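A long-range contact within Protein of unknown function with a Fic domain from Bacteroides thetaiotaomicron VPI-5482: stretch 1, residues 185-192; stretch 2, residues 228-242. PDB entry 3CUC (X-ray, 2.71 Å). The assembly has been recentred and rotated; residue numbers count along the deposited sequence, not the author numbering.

Stretch 1 185-192: LHYRYIRI
Stretch 2, residues 228-242: NYLNILHQCDVEAGL

Residues 185-192 are helical throughout; the second stretch is helical from 228 to 240 and then leaves the helix at Gly241. The two axes cross at -80°, nearly perpendicular, and approach no closer than 12.0 Å, so long side chains must span the gap. The register is set by Tyr187 CA to Leu233 CA at 7.9 Å and Arg191 CA to Asp237 CA at 8.9 Å, one helical turn further along each helix.

The apolar packing centres on Tyr187. Its CB points sideways, but a t rotamer (chi2 79°) carries the ring into a hole formed by Leu233, Cys236, Asp237 and Ala240. Leu233 (m, t) brings CD2 to 3.6 Å from Tyr187 CD1, at the ring edge, while Cys236 CB (chi1 m) lies 3.6 Å from Tyr187 CE1. Ala240 lines the hole, with its CB 4.1 Å from Tyr187 OH.

A tyrosine suits this place because its polar tip finds a partner at the end of an apolar ring: Tyr187 OH donates to Asp237 OD1 at 2.7 Å. Asp237 (m, chi2 -8°) also forms a long salt bridge, its OD1 3.5 Å from Arg191 NH1. Arg191, folded through three m torsions with chi4 -94°, further donates from NH1 to Tyr187 OH (3.0 Å) within its own helix, so the buried charges and hydroxyl form one network. Arg191 NH2 donates to Gly241 O at 3.1 Å, tying the guanidinium to the backbone just beyond the helix. Gly241 has phi/psi 129/140, where a CB would jam against the preceding carbonyl oxygen.

At the other end, His186 (t, chi2 -59°) and Tyr229 (t, chi2 42°) meet rim to rim, planes at 75°, hydrogen-bonded through His186 NE2 and Tyr229 OH at 2.8 Å. Each carries a polar atom at the edge of a flat ring, able to donate or accept, so the two can pair inside the buried contact. Altogether, 411 Å² is buried, both sides summed.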

# COMPACT_ATOMS: atom_id res chain seq x y z
N LEU A 185 -6.11 -1.13 -8.21
CA LEU A 185 -6.39 -1.98 -7.04
C LEU A 185 -6.50 -1.15 -5.76
O LEU A 185 -7.43 -1.34 -4.97
CB LEU A 185 -5.31 -3.06 -6.87
CG LEU A 185 -5.45 -4.01 -5.67
CD1 LEU A 185 -6.82 -4.69 -5.67
CD2 LEU A 185 -4.34 -5.05 -5.66
N HIS A 186 -5.55 -0.24 -5.57
CA HIS A 186 -5.55 0.67 -4.43
C HIS A 186 -6.83 1.50 -4.41
O HIS A 186 -7.53 1.58 -3.39
CB HIS A 186 -4.34 1.60 -4.51
CG HIS A 186 -4.27 2.64 -3.43
ND1 HIS A 186 -5.26 3.56 -3.21
CD2 HIS A 186 -3.30 2.91 -2.52
CE1 HIS A 186 -4.92 4.35 -2.21
NE2 HIS A 186 -3.73 3.97 -1.77
N TYR A 187 -7.15 2.09 -5.55
CA TYR A 187 -8.28 3.02 -5.64
C TYR A 187 -9.61 2.34 -5.37
O TYR A 187 -10.38 2.79 -4.52
CB TYR A 187 -8.33 3.71 -7.00
CG TYR A 187 -9.39 4.78 -7.01
CD1 TYR A 187 -9.15 6.02 -6.44
CD2 TYR A 187 -10.65 4.53 -7.56
CE1 TYR A 187 -10.12 7.01 -6.43
CE2 TYR A 187 -11.63 5.50 -7.56
CZ TYR A 187 -11.37 6.74 -6.99
OH TYR A 187 -12.35 7.72 -7.00
N ARG A 188 -9.87 1.25 -6.09
CA ARG A 188 -11.11 0.51 -5.91
C ARG A 188 -11.25 -0.01 -4.48
O ARG A 188 -12.32 0.13 -3.88
CB ARG A 188 -11.19 -0.64 -6.91
CG ARG A 188 -11.37 -0.16 -8.33
CD ARG A 188 -11.49 -1.31 -9.31
NE ARG A 188 -12.04 -0.87 -10.59
CZ ARG A 188 -12.45 -1.68 -11.55
NH1 ARG A 188 -12.39 -3.00 -11.41
NH2 ARG A 188 -12.93 -1.17 -12.68
N TYR A 189 -10.18 -0.58 -3.94
CA TYR A 189 -10.18 -1.04 -2.55
C TYR A 189 -10.51 0.09 -1.58
O TYR A 189 -11.39 -0.05 -0.72
CB TYR A 189 -8.84 -1.67 -2.15
CG TYR A 189 -8.79 -2.02 -0.68
CD1 TYR A 189 -9.28 -3.24 -0.22
CD2 TYR A 189 -8.28 -1.12 0.26
CE1 TYR A 189 -9.26 -3.56 1.13
CE2 TYR A 189 -8.26 -1.43 1.60
CZ TYR A 189 -8.75 -2.64 2.03
OH TYR A 189 -8.72 -2.94 3.37
N ILE A 190 -9.80 1.21 -1.72
CA ILE A 190 -9.99 2.34 -0.80
C ILE A 190 -11.41 2.91 -0.90
O ILE A 190 -11.95 3.43 0.08
CB ILE A 190 -8.92 3.45 -1.04
CG1 ILE A 190 -8.67 4.23 0.26
CG2 ILE A 190 -9.34 4.40 -2.17
CD1 ILE A 190 -7.87 3.45 1.30
N ARG A 191 -12.03 2.79 -2.08
CA ARG A 191 -13.42 3.24 -2.27
C ARG A 191 -14.44 2.29 -1.65
O ARG A 191 -15.48 2.73 -1.19
CB ARG A 191 -13.74 3.44 -3.76
CG ARG A 191 -13.09 4.68 -4.39
CD ARG A 191 -13.59 5.98 -3.77
NE ARG A 191 -15.04 6.11 -3.86
CZ ARG A 191 -15.70 6.74 -4.84
NH1 ARG A 191 -15.04 7.33 -5.83
NH2 ARG A 191 -17.02 6.80 -4.81
N ILE A 192 -14.14 0.99 -1.66
CA ILE A 192 -14.96 0.01 -0.93
C ILE A 192 -14.80 0.21 0.59
O ILE A 192 -15.79 0.21 1.33
CB ILE A 192 -14.59 -1.44 -1.31
CG1 ILE A 192 -14.85 -1.72 -2.79
CG2 ILE A 192 -15.40 -2.43 -0.48
CD1 ILE A 192 -14.27 -3.04 -3.27
N ASN A 228 -1.27 16.16 -0.51
CA ASN A 228 -1.15 15.95 -1.95
C ASN A 228 -1.74 14.59 -2.37
O ASN A 228 -2.44 14.48 -3.37
CB ASN A 228 0.31 16.02 -2.35
CG ASN A 228 0.49 16.17 -3.83
OD1 ASN A 228 0.12 17.18 -4.40
ND2 ASN A 228 1.07 15.15 -4.47
N TYR A 229 -1.41 13.57 -1.59
CA TYR A 229 -1.90 12.20 -1.77
C TYR A 229 -3.43 12.16 -1.70
O TYR A 229 -4.09 11.63 -2.59
CB TYR A 229 -1.23 11.33 -0.69
CG TYR A 229 -1.70 9.90 -0.53
CD1 TYR A 229 -1.96 9.09 -1.62
CD2 TYR A 229 -1.81 9.35 0.75
CE1 TYR A 229 -2.35 7.76 -1.45
CE2 TYR A 229 -2.21 8.03 0.93
CZ TYR A 229 -2.47 7.25 -0.18
OH TYR A 229 -2.86 5.94 -0.03
N LEU A 230 -3.99 12.76 -0.64
CA LEU A 230 -5.44 12.88 -0.50
C LEU A 230 -6.07 13.72 -1.61
O LEU A 230 -7.17 13.41 -2.09
CB LEU A 230 -5.81 13.48 0.87
CG LEU A 230 -5.73 12.56 2.09
CD1 LEU A 230 -6.03 13.35 3.37
CD2 LEU A 230 -6.69 11.38 1.94
N ASN A 231 -5.38 14.78 -2.02
CA ASN A 231 -5.88 15.66 -3.08
C ASN A 231 -6.03 14.89 -4.39
O ASN A 231 -7.07 14.95 -5.04
CB ASN A 231 -4.95 16.86 -3.27
CG ASN A 231 -5.50 17.88 -4.25
OD1 ASN A 231 -5.57 17.65 -5.46
ND2 ASN A 231 -5.90 19.04 -3.73
N ILE A 232 -4.99 14.15 -4.76
CA ILE A 232 -4.99 13.40 -6.02
C ILE A 232 -6.17 12.42 -6.04
O ILE A 232 -6.89 12.35 -7.04
CB ILE A 232 -3.63 12.67 -6.25
CG1 ILE A 232 -2.47 13.69 -6.31
CG2 ILE A 232 -3.68 11.84 -7.53
CD1 ILE A 232 -2.19 14.24 -7.69
N LEU A 233 -6.40 11.70 -4.94
CA LEU A 233 -7.57 10.81 -4.84
C LEU A 233 -8.91 11.57 -4.79
O LEU A 233 -9.94 11.02 -5.18
CB LEU A 233 -7.44 9.89 -3.61
CG LEU A 233 -6.29 8.88 -3.60
CD1 LEU A 233 -6.01 8.37 -2.19
CD2 LEU A 233 -6.56 7.71 -4.53
N HIS A 234 -8.90 12.82 -4.32
CA HIS A 234 -10.11 13.67 -4.31
C HIS A 234 -10.49 14.19 -5.70
O HIS A 234 -11.64 14.58 -5.93
CB HIS A 234 -9.93 14.86 -3.35
N GLN A 235 -9.52 14.22 -6.62
CA GLN A 235 -9.77 14.57 -8.02
C GLN A 235 -10.42 13.40 -8.75
O GLN A 235 -11.42 13.57 -9.47
CB GLN A 235 -8.47 14.93 -8.74
CG GLN A 235 -7.78 16.19 -8.22
CD GLN A 235 -6.41 16.41 -8.84
OE1 GLN A 235 -5.82 15.51 -9.46
NE2 GLN A 235 -5.88 17.61 -8.66
N CYS A 236 -9.83 12.22 -8.57
CA CYS A 236 -10.38 10.97 -9.09
C CYS A 236 -11.83 10.76 -8.65
O CYS A 236 -12.68 10.33 -9.44
CB CYS A 236 -9.54 9.78 -8.61
SG CYS A 236 -7.86 9.70 -9.29
N ASP A 237 -12.11 11.06 -7.38
CA ASP A 237 -13.45 10.91 -6.80
C ASP A 237 -14.51 11.66 -7.63
O ASP A 237 -15.60 11.13 -7.87
CB ASP A 237 -13.47 11.39 -5.34
CG ASP A 237 -12.75 10.44 -4.39
OD1 ASP A 237 -12.35 9.34 -4.82
OD2 ASP A 237 -12.57 10.78 -3.20
N VAL A 238 -14.18 12.87 -8.06
CA VAL A 238 -15.10 13.68 -8.87
C VAL A 238 -15.31 13.04 -10.26
O VAL A 238 -16.40 13.12 -10.82
CB VAL A 238 -14.62 15.15 -9.02
CG1 VAL A 238 -15.77 16.05 -9.50
CG2 VAL A 238 -14.03 15.68 -7.71
N GLU A 239 -14.27 12.40 -10.78
CA GLU A 239 -14.30 11.80 -12.12
C GLU A 239 -15.12 10.50 -12.18
O GLU A 239 -15.93 10.32 -13.09
CB GLU A 239 -12.87 11.52 -12.60
CG GLU A 239 -12.73 11.30 -14.11
CD GLU A 239 -13.16 12.52 -14.91
OE1 GLU A 239 -13.07 13.65 -14.39
OE2 GLU A 239 -13.59 12.34 -16.07
N ALA A 240 -14.89 9.60 -11.23
CA ALA A 240 -15.49 8.26 -11.24
C ALA A 240 -16.99 8.29 -10.93
O ALA A 240 -17.77 7.61 -11.59
CB ALA A 240 -14.77 7.34 -10.27
N GLY A 241 -17.36 9.08 -9.93
CA GLY A 241 -18.76 9.16 -9.47
C GLY A 241 -18.79 8.96 -7.96
O GLY A 241 -18.07 8.11 -7.44
N LEU A 242 -19.63 9.73 -7.27
CA LEU A 242 -19.58 9.82 -5.80
C LEU A 242 -20.21 8.64 -5.04
O LEU A 242 -20.05 8.53 -3.82
CB LEU A 242 -20.19 11.15 -5.34
CG LEU A 242 -19.41 12.40 -5.73
CD1 LEU A 242 -20.27 13.65 -5.65
CD2 LEU A 242 -18.15 12.54 -4.85